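Local structure of D-mandelate dehydrogenase (Rhodotorula graminis, 2W2K) at residues H151-K156 and E295-T300; M321-R326 and K332-P337. The protein probably catalyses the NAD(P)-dependent interconversion of D-mandelate and its 2-keto acid, as D-2-hydroxyacid dehydrogenases do. One frame throughout, in Å; residues are numbered along the deposited sequence.

Contact 1: residues H151-K156 and E295-T300; sequences HLEIGK and EMKHVT
Glu153 and Lys297 reach for each other from opposite directions and meet in a salt bridge, NZ of Lys297 standing 2.9 Å from OE2 of Glu153. The ammonium comes to the syn side of that oxygen but 31° out of the carboxylate plane. With CG anti to the backbone N (chi1 -174°) and the chain extended beyond it, Glu153 carries its carboxylate out toward Lys297, which is likewise stretched to its tip. OE2 also accepts a bond from a water at 2.7 Å, and this water lies in the ring plane of His298, 2.9 Å from NE2. CB of Lys297 sits 3.8 Å above the centre of the same ring, whereas Tyr134 of helix 132-139 meets the ring edge-to-face and gives OE1 of Glu153 its hydrogen-bond partner. Replacing Glu153 by alanine removes the carboxylate and is likely to leave the Lys297 ammonium without its counter-charge and the Tyr134 hydroxyl and the water each without this partner. The contact is a surface salt bridge, with a water linking the same carboxylate to His298, and joins helix 144-154 to the loop before strand 299-301, outermost in this chain's parallel sheet of the Rossmann-type nucleotide-binding domain.

Contact 2: residues M321-R326 and K332-P337; sequences MTNIDR and KPLLTP
Arg326, in the C-terminal part of helix 310-330, clasps the loop that folds back along the helix, beside the five-stranded parallel sheet that begins at the N terminus. Its CB lies 4.0 Å from O of Lys332. CG stands anti to the carbonyl carbon, and CD lies 3.9 Å from CG of Leu335. The bend at chi3 (61°) then swings NE and the guanidinium toward O of Pro333. There NE and NH2 grip a single atom side-on: O of Pro333 is 2.8 Å from NE and 2.9 Å from NH2, with the oxygen only 6° out of the guanidinium plane. The flat group is sandwiched, CD2 of Leu335 lying 3.6 Å above its centre, and CB of Lys332 covering the opposite face nearer the rim. NH1, at the far corner, meets CD2 of Leu335 and CD of Lys332. The lysine chain runs on extended beyond CG, leaving the like charges NZ of Lys332 and NH1 of Arg326 4.8 Å apart.

One turn back, the Asn323 side chain packs beside Leu334 and Leu335, near Thr336, whose hydroxyl is bonded to O of Asn108. Ile324, on another side of the helix, packs on strand 54-57, while Leu334 touches strand 105-107. At the turn itself, N of Lys332 donates to O of Arg326 at 3.2 Å.

How the contacts relate
From the N terminus the chain first builds the sheet containing strands 54-57 and 105-107, then crosses to the Rossmann-type domain. Contact 1 opens there at helix 144-154 and closes 139 residues later before strand 299-301, enclosing most of the nucleotide-binding sheet in one long loop. Helix 310-330 follows in sequence and belongs with the first sheet again; contact 2 closes a short loop at its end. The contacts therefore lie in series, neither nested nor crossed. Their centres are 49 Å apart on opposite sides of the chain's centre, with nearest atoms about 30 Å apart. Contact 1 ties parts of the nucleotide-binding domain together; contact 2 fastens the loop after helix 310-330 back onto that helix, beside the N-terminal sheet.

Contact 1: residues H151-K156 and E295-T300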
ATOM      1  N   HIS B 151     -18.950  -2.262  -0.864  1.00 14.30           N
ATOM      2  CA  HIS B 151     -18.436  -2.936   0.344  1.00 12.48           C
ATOM      3  C   HIS B 151     -18.706  -4.444   0.269  1.00 15.17           C
ATOM      4  O   HIS B 151     -17.801  -5.264   0.495  1.00 12.35           O
ATOM      5  CB  HIS B 151     -19.064  -2.331   1.606  1.00 15.08           C
ATOM      6  CG  HIS B 151     -18.609  -2.965   2.890  1.00 16.05           C
ATOM      7  ND1 HIS B 151     -19.282  -4.008   3.489  1.00 21.50           N
ATOM      8  CD2 HIS B 151     -17.564  -2.681   3.700  1.00  8.27           C
ATOM      9  CE1 HIS B 151     -18.656  -4.354   4.600  1.00 15.16           C
ATOM     10  NE2 HIS B 151     -17.618  -3.553   4.760  1.00 20.09           N
ATOM     11  N   LEU B 152     -19.937  -4.809  -0.087  1.00 14.82           N
ATOM     12  CA  LEU B 152     -20.313  -6.236  -0.210  1.00 13.80           C
ATOM     13  C   LEU B 152     -19.694  -6.914  -1.445  1.00 13.85           C
ATOM     14  O   LEU B 152     -19.182  -8.035  -1.343  1.00 14.79           O
ATOM     15  CB  LEU B 152     -21.837  -6.418  -0.181  1.00 17.60           C
ATOM     16  CG  LEU B 152     -22.533  -6.029   1.141  1.00 21.93           C
ATOM     17  CD1 LEU B 152     -24.038  -6.264   1.052  1.00 23.10           C
ATOM     18  CD2 LEU B 152     -21.960  -6.743   2.384  1.00 25.19           C
ATOM     19  N   GLU B 153     -19.712  -6.223  -2.588  1.00 11.91           N
ATOM     20  CA  GLU B 153     -19.181  -6.755  -3.844  1.00 10.02           C
ATOM     21  C   GLU B 153     -17.692  -7.151  -3.720  1.00 12.46           C
ATOM     22  O   GLU B 153     -17.279  -8.228  -4.187  1.00 11.06           O
ATOM     23  CB  GLU B 153     -19.386  -5.743  -4.985  1.00 11.61           C
ATOM     24  CG  GLU B 153     -18.998  -6.262  -6.399  1.00 15.51           C
ATOM     25  CD  GLU B 153     -18.894  -5.160  -7.464  1.00 18.56           C
ATOM     26  OE1 GLU B 153     -19.505  -4.073  -7.297  1.00 18.73           O
ATOM     27  OE2 GLU B 153     -18.204  -5.387  -8.491  1.00 22.49           O
ATOM     28  N   ILE B 154     -16.898  -6.281  -3.088  1.00  9.79           N
ATOM     29  CA  ILE B 154     -15.428  -6.516  -2.928  1.00 10.87           C
ATOM     30  C   ILE B 154     -15.125  -7.804  -2.114  1.00 10.85           C
ATOM     31  O   ILE B 154     -14.120  -8.464  -2.344  1.00  9.84           O
ATOM     32  CB  ILE B 154     -14.713  -5.234  -2.368  1.00 10.96           C
ATOM     33  CG1 ILE B 154     -14.702  -4.138  -3.455  1.00 10.36           C
ATOM     34  CG2 ILE B 154     -13.258  -5.526  -1.849  1.00 12.18           C
ATOM     35  CD1 ILE B 154     -14.248  -2.739  -2.987  1.00  8.39           C
ATOM     36  N   GLY B 155     -16.014  -8.164  -1.184  1.00 10.49           N
ATOM     37  CA  GLY B 155     -15.846  -9.351  -0.367  1.00  8.35           C
ATOM     38  C   GLY B 155     -15.907 -10.651  -1.155  1.00 10.89           C
ATOM     39  O   GLY B 155     -15.424 -11.686  -0.673  1.00 12.58           O
ATOM     40  N   LYS B 156     -16.499 -10.607  -2.348  1.00  9.75           N
ATOM     41  CA  LYS B 156     -16.563 -11.797  -3.235  1.00 12.06           C
ATOM     42  C   LYS B 156     -15.231 -12.154  -3.913  1.00 11.05           C
ATOM     43  O   LYS B 156     -15.093 -13.253  -4.447  1.00  9.79           O
ATOM     44  CB  LYS B 156     -17.621 -11.608  -4.344  1.00 12.51           C
ATOM     45  CG  LYS B 156     -19.044 -11.278  -3.859  1.00 15.07           C
ATOM     46  CD  LYS B 156     -19.477 -12.150  -2.674  1.00 23.40           C
ATOM     47  N   GLU B 295     -11.655   2.771 -18.417  1.00 14.80           N
ATOM     48  CA  GLU B 295     -13.086   2.415 -18.371  1.00 19.95           C
ATOM     49  C   GLU B 295     -13.453   1.086 -17.649  1.00 22.38           C
ATOM     50  O   GLU B 295     -14.637   0.737 -17.561  1.00 29.30           O
ATOM     51  CB  GLU B 295     -13.701   2.488 -19.778  1.00 17.85           C
ATOM     52  CG  GLU B 295     -13.576   3.872 -20.440  1.00 28.09           C
ATOM     53  N   MET B 296     -12.461   0.378 -17.109  1.00 21.23           N
ATOM     54  CA  MET B 296     -12.708  -0.890 -16.404  0.50 21.09           C
ATOM     55  C   MET B 296     -12.817  -0.724 -14.889  1.00 19.49           C
ATOM     56  O   MET B 296     -12.498   0.327 -14.352  1.00 18.42           O
ATOM     57  CB  MET B 296     -11.613  -1.897 -16.723  0.50 21.25           C
ATOM     58  CG  MET B 296     -11.622  -2.358 -18.147  0.50 23.11           C
ATOM     59  SD  MET B 296     -10.397  -3.628 -18.404  0.50 21.11           S
ATOM     60  CE  MET B 296     -10.438  -3.722 -20.191  0.50 10.84           C
ATOM     61  N   LYS B 297     -13.268  -1.775 -14.198  1.00 18.50           N
ATOM     62  CA  LYS B 297     -13.403  -1.728 -12.725  1.00 18.03           C
ATOM     63  C   LYS B 297     -12.074  -1.752 -11.954  1.00 18.28           C
ATOM     64  O   LYS B 297     -11.868  -0.955 -11.029  1.00 14.99           O
ATOM     65  CB  LYS B 297     -14.273  -2.895 -12.222  1.00 19.45           C
ATOM     66  CG  LYS B 297     -15.782  -2.631 -12.248  1.00 22.60           C
ATOM     67  CD  LYS B 297     -16.563  -3.813 -11.681  1.00 18.17           C
ATOM     68  CE  LYS B 297     -18.071  -3.557 -11.715  1.00 23.47           C
ATOM     69  NZ  LYS B 297     -18.829  -4.724 -11.193  1.00 21.15           N
ATOM     70  N   HIS B 298     -11.191  -2.678 -12.331  1.00 12.29           N
ATOM     71  CA  HIS B 298     -10.088  -3.085 -11.451  1.00 11.70           C
ATOM     72  C   HIS B 298      -8.653  -2.834 -11.985  1.00 10.54           C
ATOM     73  O   HIS B 298      -7.722  -3.625 -11.720  1.00 10.50           O
ATOM     74  CB  HIS B 298     -10.279  -4.560 -11.030  1.00 10.58           C
ATOM     75  CG  HIS B 298     -11.540  -4.822 -10.248  1.00 14.70           C
ATOM     76  ND1 HIS B 298     -11.891  -4.104  -9.125  1.00 12.40           N
ATOM     77  CD2 HIS B 298     -12.511  -5.753 -10.417  1.00 14.81           C
ATOM     78  CE1 HIS B 298     -13.035  -4.571  -8.646  1.00 16.69           C
ATOM     79  NE2 HIS B 298     -13.428  -5.579  -9.406  1.00 10.58           N
ATOM     80  N   VAL B 299      -8.449  -1.735 -12.710  1.00  9.62           N
ATOM     81  CA  VAL B 299      -7.082  -1.369 -13.141  1.00  9.15           C
ATOM     82  C   VAL B 299      -6.593  -0.128 -12.356  1.00 11.72           C
ATOM     83  O   VAL B 299      -7.197   0.952 -12.447  1.00 12.10           O
ATOM     84  CB  VAL B 299      -6.973  -1.124 -14.686  1.00  8.91           C
ATOM     85  CG1 VAL B 299      -5.506  -0.876 -15.119  1.00  9.86           C
ATOM     86  CG2 VAL B 299      -7.549  -2.295 -15.486  1.00  8.79           C
ATOM     87  N   THR B 300      -5.526  -0.299 -11.580  1.00  6.78           N
ATOM     88  CA  THR B 300      -4.902   0.780 -10.801  1.00  7.31           C
ATOM     89  C   THR B 300      -3.886   1.506 -11.705  1.00  9.03           C
ATOM     90  O   THR B 300      -2.991   0.874 -12.299  1.00  8.52           O
ATOM     91  CB  THR B 300      -4.188   0.233  -9.493  1.00 11.82           C
ATOM     92  OG1 THR B 300      -5.110  -0.510  -8.669  1.00  8.69           O
ATOM     93  CG2 THR B 300      -3.543   1.378  -8.679  1.00  7.44           C
TER
HETATM   94  O   HOH W   1     -15.905  -6.827  -8.691  1.00 18.21           O

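Contact 2: residues M321-R326 and K332-P337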
ATOM      1  N   MET B 321      26.929  15.870  -8.053  1.00  6.52           N
ATOM      2  CA  MET B 321      27.989  16.805  -7.609  1.00  5.14           C
ATOM      3  C   MET B 321      29.262  16.065  -7.170  1.00  8.48           C
ATOM      4  O   MET B 321      30.372  16.433  -7.583  1.00  5.67           O
ATOM      5  CB  MET B 321      27.487  17.725  -6.482  1.00  7.12           C
ATOM      6  CG  MET B 321      26.408  18.752  -6.904  1.00  8.60           C
ATOM      7  SD  MET B 321      26.039  19.970  -5.593  1.00 10.97           S
ATOM      8  CE  MET B 321      24.352  19.563  -5.158  1.00 16.96           C
ATOM      9  N   THR B 322      29.098  15.016  -6.344  1.00  6.67           N
ATOM     10  CA  THR B 322      30.223  14.208  -5.843  1.00  7.51           C
ATOM     11  C   THR B 322      30.986  13.467  -6.943  1.00  7.48           C
ATOM     12  O   THR B 322      32.224  13.417  -6.922  1.00  8.74           O
ATOM     13  CB  THR B 322      29.757  13.211  -4.696  1.00  9.09           C
ATOM     14  OG1 THR B 322      29.149  13.958  -3.623  1.00  8.45           O
ATOM     15  CG2 THR B 322      30.930  12.397  -4.150  1.00 13.20           C
ATOM     16  N   ASN B 323      30.257  12.892  -7.906  1.00  7.37           N
ATOM     17  CA  ASN B 323      30.885  12.247  -9.068  1.00  7.61           C
ATOM     18  C   ASN B 323      31.868  13.177  -9.809  1.00 10.12           C
ATOM     19  O   ASN B 323      33.037  12.803 -10.086  1.00  6.34           O
ATOM     20  CB  ASN B 323      29.816  11.707 -10.029  1.00  7.19           C
ATOM     21  CG  ASN B 323      29.346  10.267  -9.687  1.00  8.58           C
ATOM     22  OD1 ASN B 323      28.137   9.953  -9.756  1.00 12.75           O
ATOM     23  ND2 ASN B 323      30.280   9.408  -9.346  1.00  8.25           N
ATOM     24  N   ILE B 324      31.414  14.387 -10.121  1.00  5.83           N
ATOM     25  CA  ILE B 324      32.248  15.356 -10.880  1.00  7.43           C
ATOM     26  C   ILE B 324      33.465  15.859 -10.049  1.00  7.61           C
ATOM     27  O   ILE B 324      34.599  15.983 -10.571  1.00  7.40           O
ATOM     28  CB  ILE B 324      31.365  16.509 -11.458  1.00  5.78           C
ATOM     29  CG1 ILE B 324      30.408  15.966 -12.552  1.00  6.54           C
ATOM     30  CG2 ILE B 324      32.224  17.647 -12.032  1.00  9.69           C
ATOM     31  CD1 ILE B 324      29.273  16.942 -12.920  1.00  6.54           C
ATOM     32  N   ASP B 325      33.244  16.099  -8.758  1.00  9.07           N
ATOM     33  CA  ASP B 325      34.325  16.516  -7.825  1.00 10.40           C
ATOM     34  C   ASP B 325      35.426  15.446  -7.739  1.00  9.49           C
ATOM     35  O   ASP B 325      36.616  15.746  -7.948  1.00 10.01           O
ATOM     36  CB  ASP B 325      33.729  16.809  -6.429  1.00  8.72           C
ATOM     37  CG  ASP B 325      34.699  17.545  -5.481  1.00 16.46           C
ATOM     38  OD1 ASP B 325      35.940  17.511  -5.650  1.00 17.57           O
ATOM     39  OD2 ASP B 325      34.200  18.173  -4.532  1.00 16.74           O
ATOM     40  N   ARG B 326      35.023  14.210  -7.430  1.00  9.57           N
ATOM     41  CA  ARG B 326      35.939  13.045  -7.442  1.00  8.80           C
ATOM     42  C   ARG B 326      36.767  12.949  -8.745  1.00  9.79           C
ATOM     43  O   ARG B 326      37.992  12.877  -8.692  1.00 10.39           O
ATOM     44  CB  ARG B 326      35.192  11.724  -7.224  1.00  6.67           C
ATOM     45  CG  ARG B 326      34.680  11.528  -5.795  1.00 10.82           C
ATOM     46  CD  ARG B 326      33.763  10.285  -5.662  1.00 10.91           C
ATOM     47  NE  ARG B 326      34.431   9.024  -6.007  1.00 10.87           N
ATOM     48  CZ  ARG B 326      35.042   8.198  -5.148  1.00 20.27           C
ATOM     49  NH1 ARG B 326      35.094   8.477  -3.849  1.00 13.32           N
ATOM     50  NH2 ARG B 326      35.599   7.080  -5.604  1.00 13.20           N
ATOM     51  N   LYS B 332      40.001  10.420  -8.269  1.00 13.11           N
ATOM     52  CA  LYS B 332      39.226   9.242  -7.848  1.00 13.16           C
ATOM     53  C   LYS B 332      38.176   8.792  -8.902  1.00 15.41           C
ATOM     54  O   LYS B 332      37.619   9.625  -9.628  1.00 11.73           O
ATOM     55  CB  LYS B 332      38.539   9.516  -6.510  1.00 14.51           C
ATOM     56  CG  LYS B 332      39.521   9.709  -5.338  1.00 16.78           C
ATOM     57  CD  LYS B 332      38.804   9.587  -4.002  1.00 25.08           C
ATOM     58  CE  LYS B 332      39.764   9.784  -2.842  1.00 30.13           C
ATOM     59  NZ  LYS B 332      39.040   9.870  -1.549  1.00 27.58           N
ATOM     60  N   PRO B 333      37.922   7.475  -8.996  1.00 15.73           N
ATOM     61  CA  PRO B 333      36.897   6.947  -9.917  1.00 16.48           C
ATOM     62  C   PRO B 333      35.457   7.354  -9.564  1.00 12.88           C
ATOM     63  O   PRO B 333      35.159   7.667  -8.401  1.00 14.03           O
ATOM     64  CB  PRO B 333      37.055   5.423  -9.786  1.00 16.55           C
ATOM     65  CG  PRO B 333      37.716   5.219  -8.467  1.00 23.72           C
ATOM     66  CD  PRO B 333      38.608   6.392  -8.263  1.00 17.26           C
ATOM     67  N   LEU B 334      34.595   7.366 -10.584  1.00 11.61           N
ATOM     68  CA  LEU B 334      33.144   7.606 -10.421  1.00  9.90           C
ATOM     69  C   LEU B 334      32.502   6.540  -9.510  1.00 12.81           C
ATOM     70  O   LEU B 334      32.924   5.373  -9.499  1.00 12.77           O
ATOM     71  CB  LEU B 334      32.440   7.598 -11.803  1.00  9.69           C
ATOM     72  CG  LEU B 334      32.796   8.656 -12.883  1.00  8.48           C
ATOM     73  CD1 LEU B 334      32.186   8.307 -14.282  1.00  9.47           C
ATOM     74  CD2 LEU B 334      32.394  10.058 -12.433  1.00  8.91           C
ATOM     75  N   LEU B 335      31.504   6.958  -8.739  1.00 11.99           N
ATOM     76  CA  LEU B 335      30.749   6.060  -7.841  1.00 13.70           C
ATOM     77  C   LEU B 335      29.732   5.210  -8.617  1.00 15.17           C
ATOM     78  O   LEU B 335      29.490   4.036  -8.278  1.00 13.12           O
ATOM     79  CB  LEU B 335      30.033   6.880  -6.764  1.00 12.96           C
ATOM     80  CG  LEU B 335      30.848   7.704  -5.748  1.00 13.32           C
ATOM     81  CD1 LEU B 335      29.942   8.682  -4.972  1.00 14.59           C
ATOM     82  CD2 LEU B 335      31.658   6.812  -4.790  1.00 13.34           C
ATOM     83  N   THR B 336      29.153   5.806  -9.663  1.00 10.62           N
ATOM     84  CA  THR B 336      28.053   5.190 -10.446  1.00 10.99           C
ATOM     85  C   THR B 336      28.251   5.277 -11.969  1.00  9.47           C
ATOM     86  O   THR B 336      27.414   5.837 -12.681  1.00  9.25           O
ATOM     87  CB  THR B 336      26.652   5.778 -10.068  1.00 11.79           C
ATOM     88  OG1 THR B 336      26.675   7.222 -10.148  1.00 13.58           O
ATOM     89  CG2 THR B 336      26.231   5.351  -8.649  1.00  9.14           C
ATOM     90  N   PRO B 337      29.348   4.690 -12.490  1.00 11.42           N
ATOM     91  CA  PRO B 337      29.565   4.756 -13.932  1.00  9.39           C
ATOM     92  C   PRO B 337      28.517   3.943 -14.688  1.00 11.24           C
ATOM     93  O   PRO B 337      27.969   2.965 -14.144  1.00 10.83           O
ATOM     94  CB  PRO B 337      30.929   4.086 -14.109  1.00 11.45           C
ATOM     95  CG  PRO B 337      31.050   3.158 -12.924  1.00 12.56           C
ATOM     96  CD  PRO B 337      30.424   3.942 -11.807  1.00  7.55           C
TER